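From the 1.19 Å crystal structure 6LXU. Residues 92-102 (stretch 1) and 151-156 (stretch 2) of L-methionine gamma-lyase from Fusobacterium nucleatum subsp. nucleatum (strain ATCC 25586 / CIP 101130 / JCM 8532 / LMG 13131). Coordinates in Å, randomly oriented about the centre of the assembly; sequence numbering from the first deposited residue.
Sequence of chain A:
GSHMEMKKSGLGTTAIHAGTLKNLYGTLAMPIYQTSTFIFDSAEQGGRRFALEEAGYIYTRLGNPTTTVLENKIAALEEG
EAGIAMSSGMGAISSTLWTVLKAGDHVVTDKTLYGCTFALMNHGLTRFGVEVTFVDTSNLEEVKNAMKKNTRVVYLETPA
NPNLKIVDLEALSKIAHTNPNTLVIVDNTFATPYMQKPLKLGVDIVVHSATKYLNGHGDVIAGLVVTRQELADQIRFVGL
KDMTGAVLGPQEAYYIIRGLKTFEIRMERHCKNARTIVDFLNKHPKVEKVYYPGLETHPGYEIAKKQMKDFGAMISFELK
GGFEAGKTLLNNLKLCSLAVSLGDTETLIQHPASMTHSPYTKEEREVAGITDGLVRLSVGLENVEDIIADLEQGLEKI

Stretch 1 92-102: AISSTLWTVLK
Stretch 2 151-156: TRVVYL

A single hydrogen bond joins the two stretches, and it falls where the helix ends. Val 100 O, an acceptor on the last helical residue, meets the charged Arg 152 side chain. Arg 152 NE donates to Val 100 O at 2.9 Å, N-H...O angle 168°. The carbonyl lies at the guanidinium edge, near its plane. Water 1 accepts from Arg 152 NH2 at 2.9 Å and gives a weak bond to Val 100 O at 3.5 Å.

Helix 92-100 begins earlier in the chain, near -65/-45 through Thr 99, then -94/-15 at Val 100. Leu 101 leaves helical phi/psi (-98/171), although its N still bonds Leu 97 O at 3.0 Å. Strand 151-156 continues later; Val 153 to Tyr 155 lie near -120/125. The axes run nearly antiparallel, at 160°, and approach to 9.8 Å. The nearest CA atoms are those of Leu 101 and Arg 152, 6.8 Å apart.

CA-to-CB points toward the helix at Arg 152, Val 153 and Tyr 155; the first two are neighbours, with psi -29° at Arg 152. Ile 93 and Val 100 point toward the strand; Leu 97 and Leu 101 point sideways, their ends nearer. Arg 152 is t, p, t, chi4 159°; its CG lies 3.8 Å from Leu 101 CD2. Methyls pack on Val 153 (t) by van der Waals contact: Val 153 CG2 meets Val 100 CG2 (chi1 m) at 3.8 Å and Leu 101 CD2 at 3.9 Å; Val 153 CG1 lies 4.3 Å from Leu 97 CD2. Both leucines are mt. Tyr 155 (t, chi2 -80°) packs on Ile 93 (mt). Tyr 155 OH lies 3.4 Å from Ile 93 CD1, a methyl that cannot hydrogen-bond; Tyr 155 CE2 lies 4.3 Å from Ile 93 CG2.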

# COMPACT_ATOMS: atom_id res chain seq x y z
N ALA A 92 9.41 11.79 -16.72
CA ALA A 92 10.61 12.57 -16.47
C ALA A 92 11.13 13.21 -17.75
O ALA A 92 11.45 14.41 -17.78
CB ALA A 92 11.68 11.70 -15.83
N ILE A 93 11.22 12.40 -18.81
CA ILE A 93 11.74 12.86 -20.10
C ILE A 93 10.85 13.94 -20.72
O ILE A 93 11.33 15.04 -21.08
CB ILE A 93 11.93 11.66 -21.04
CG1 ILE A 93 13.09 10.78 -20.54
CG2 ILE A 93 12.20 12.08 -22.49
CD1 ILE A 93 13.04 9.36 -21.08
N SER A 94 9.55 13.65 -20.82
CA SER A 94 8.62 14.60 -21.44
C SER A 94 8.49 15.87 -20.61
O SER A 94 8.48 16.97 -21.17
CB SER A 94 7.26 13.96 -21.71
OG SER A 94 6.62 13.54 -20.52
N SER A 95 8.38 15.76 -19.29
CA SER A 95 8.26 16.96 -18.47
C SER A 95 9.44 17.89 -18.69
O SER A 95 9.29 19.10 -18.76
CB SER A 95 8.18 16.64 -16.99
OG SER A 95 7.01 15.90 -16.64
N THR A 96 10.63 17.30 -18.78
CA THR A 96 11.85 18.06 -19.03
C THR A 96 11.80 18.74 -20.40
O THR A 96 12.03 19.95 -20.51
CB THR A 96 13.09 17.15 -18.91
OG1 THR A 96 13.17 16.65 -17.57
CG2 THR A 96 14.36 17.92 -19.23
N LEU A 97 11.49 17.98 -21.44
CA LEU A 97 11.50 18.52 -22.80
C LEU A 97 10.44 19.59 -23.01
O LEU A 97 10.72 20.64 -23.64
CB LEU A 97 11.39 17.40 -23.82
CG LEU A 97 12.60 16.46 -23.86
CD1 LEU A 97 12.31 15.26 -24.73
CD2 LEU A 97 13.86 17.16 -24.35
N TRP A 98 9.23 19.39 -22.48
CA TRP A 98 8.20 20.42 -22.63
C TRP A 98 8.54 21.70 -21.90
O TRP A 98 8.05 22.78 -22.27
CB TRP A 98 6.82 19.93 -22.13
CG TRP A 98 6.20 18.82 -22.92
CD1 TRP A 98 5.69 17.67 -22.40
CD2 TRP A 98 5.99 18.74 -24.35
NE1 TRP A 98 5.17 16.88 -23.39
CE2 TRP A 98 5.36 17.50 -24.60
CE3 TRP A 98 6.30 19.58 -25.44
CZ2 TRP A 98 5.03 17.08 -25.91
CZ3 TRP A 98 5.97 19.15 -26.75
CH2 TRP A 98 5.34 17.91 -26.96
N THR A 99 9.32 21.60 -20.83
CA THR A 99 9.75 22.78 -20.08
C THR A 99 10.76 23.62 -20.88
O THR A 99 10.63 24.85 -20.95
CB THR A 99 10.36 22.38 -18.73
OG1 THR A 99 9.34 21.70 -17.97
CG2 THR A 99 10.83 23.59 -17.94
N VAL A 100 11.76 22.96 -21.43
CA VAL A 100 12.93 23.69 -21.97
C VAL A 100 12.83 24.00 -23.46
O VAL A 100 13.62 24.84 -23.95
CB VAL A 100 14.27 22.97 -21.66
CG1 VAL A 100 14.42 22.76 -20.17
CG2 VAL A 100 14.43 21.67 -22.43
N LEU A 101 11.91 23.37 -24.18
CA LEU A 101 11.75 23.59 -25.61
C LEU A 101 10.61 24.57 -25.90
O LEU A 101 9.86 24.96 -25.01
CB LEU A 101 11.49 22.27 -26.33
CG LEU A 101 12.65 21.28 -26.36
CD1 LEU A 101 12.19 19.94 -26.89
CD2 LEU A 101 13.82 21.82 -27.19
N LYS A 102 10.53 24.97 -27.16
CA LYS A 102 9.41 25.73 -27.72
C LYS A 102 9.41 25.47 -29.22
O LYS A 102 10.42 25.03 -29.78
CB LYS A 102 9.53 27.24 -27.42
CG LYS A 102 10.74 27.92 -28.04
CD LYS A 102 10.84 29.39 -27.65
CE LYS A 102 12.01 30.07 -28.36
NZ LYS A 102 13.32 29.50 -27.96
N THR A 151 19.70 25.24 -31.77
CA THR A 151 19.78 23.97 -31.03
C THR A 151 19.64 24.24 -29.56
O THR A 151 20.48 24.90 -28.94
CB THR A 151 21.08 23.22 -31.33
OG1 THR A 151 21.18 23.03 -32.74
CG2 THR A 151 21.09 21.84 -30.62
N ARG A 152 18.54 23.76 -28.98
CA ARG A 152 18.25 23.96 -27.57
C ARG A 152 18.63 22.75 -26.71
O ARG A 152 18.90 22.91 -25.53
CB ARG A 152 16.77 24.30 -27.41
CG ARG A 152 16.27 24.48 -26.00
CD ARG A 152 17.02 25.54 -25.21
NE ARG A 152 16.36 25.83 -23.94
CZ ARG A 152 16.95 26.37 -22.87
NH1 ARG A 152 18.24 26.71 -22.90
NH2 ARG A 152 16.24 26.61 -21.78
N VAL A 153 18.58 21.56 -27.30
CA VAL A 153 18.86 20.32 -26.56
C VAL A 153 19.72 19.41 -27.41
O VAL A 153 19.47 19.19 -28.59
CB VAL A 153 17.54 19.57 -26.21
CG1 VAL A 153 17.81 18.14 -25.74
CG2 VAL A 153 16.76 20.34 -25.16
N VAL A 154 20.75 18.86 -26.76
CA VAL A 154 21.45 17.68 -27.24
C VAL A 154 21.08 16.57 -26.26
O VAL A 154 21.35 16.69 -25.07
CB VAL A 154 22.98 17.91 -27.33
CG1 VAL A 154 23.71 16.62 -27.61
CG2 VAL A 154 23.27 18.93 -28.42
N TYR A 155 20.41 15.53 -26.76
CA TYR A 155 19.84 14.47 -25.92
C TYR A 155 20.61 13.19 -26.19
O TYR A 155 20.71 12.77 -27.34
CB TYR A 155 18.36 14.30 -26.23
CG TYR A 155 17.66 13.33 -25.32
CD1 TYR A 155 17.75 11.97 -25.53
CD2 TYR A 155 16.93 13.77 -24.23
CE1 TYR A 155 17.15 11.06 -24.68
CE2 TYR A 155 16.29 12.87 -23.37
CZ TYR A 155 16.41 11.51 -23.60
OH TYR A 155 15.76 10.63 -22.74
N LEU A 156 21.15 12.59 -25.12
CA LEU A 156 22.06 11.45 -25.25
C LEU A 156 21.65 10.29 -24.36
O LEU A 156 21.00 10.49 -23.32
CB LEU A 156 23.49 11.86 -24.89
CG LEU A 156 24.03 13.09 -25.63
CD1 LEU A 156 25.33 13.55 -25.00
CD2 LEU A 156 24.21 12.81 -27.11
O HOH W 1 13.44 27.10 -21.30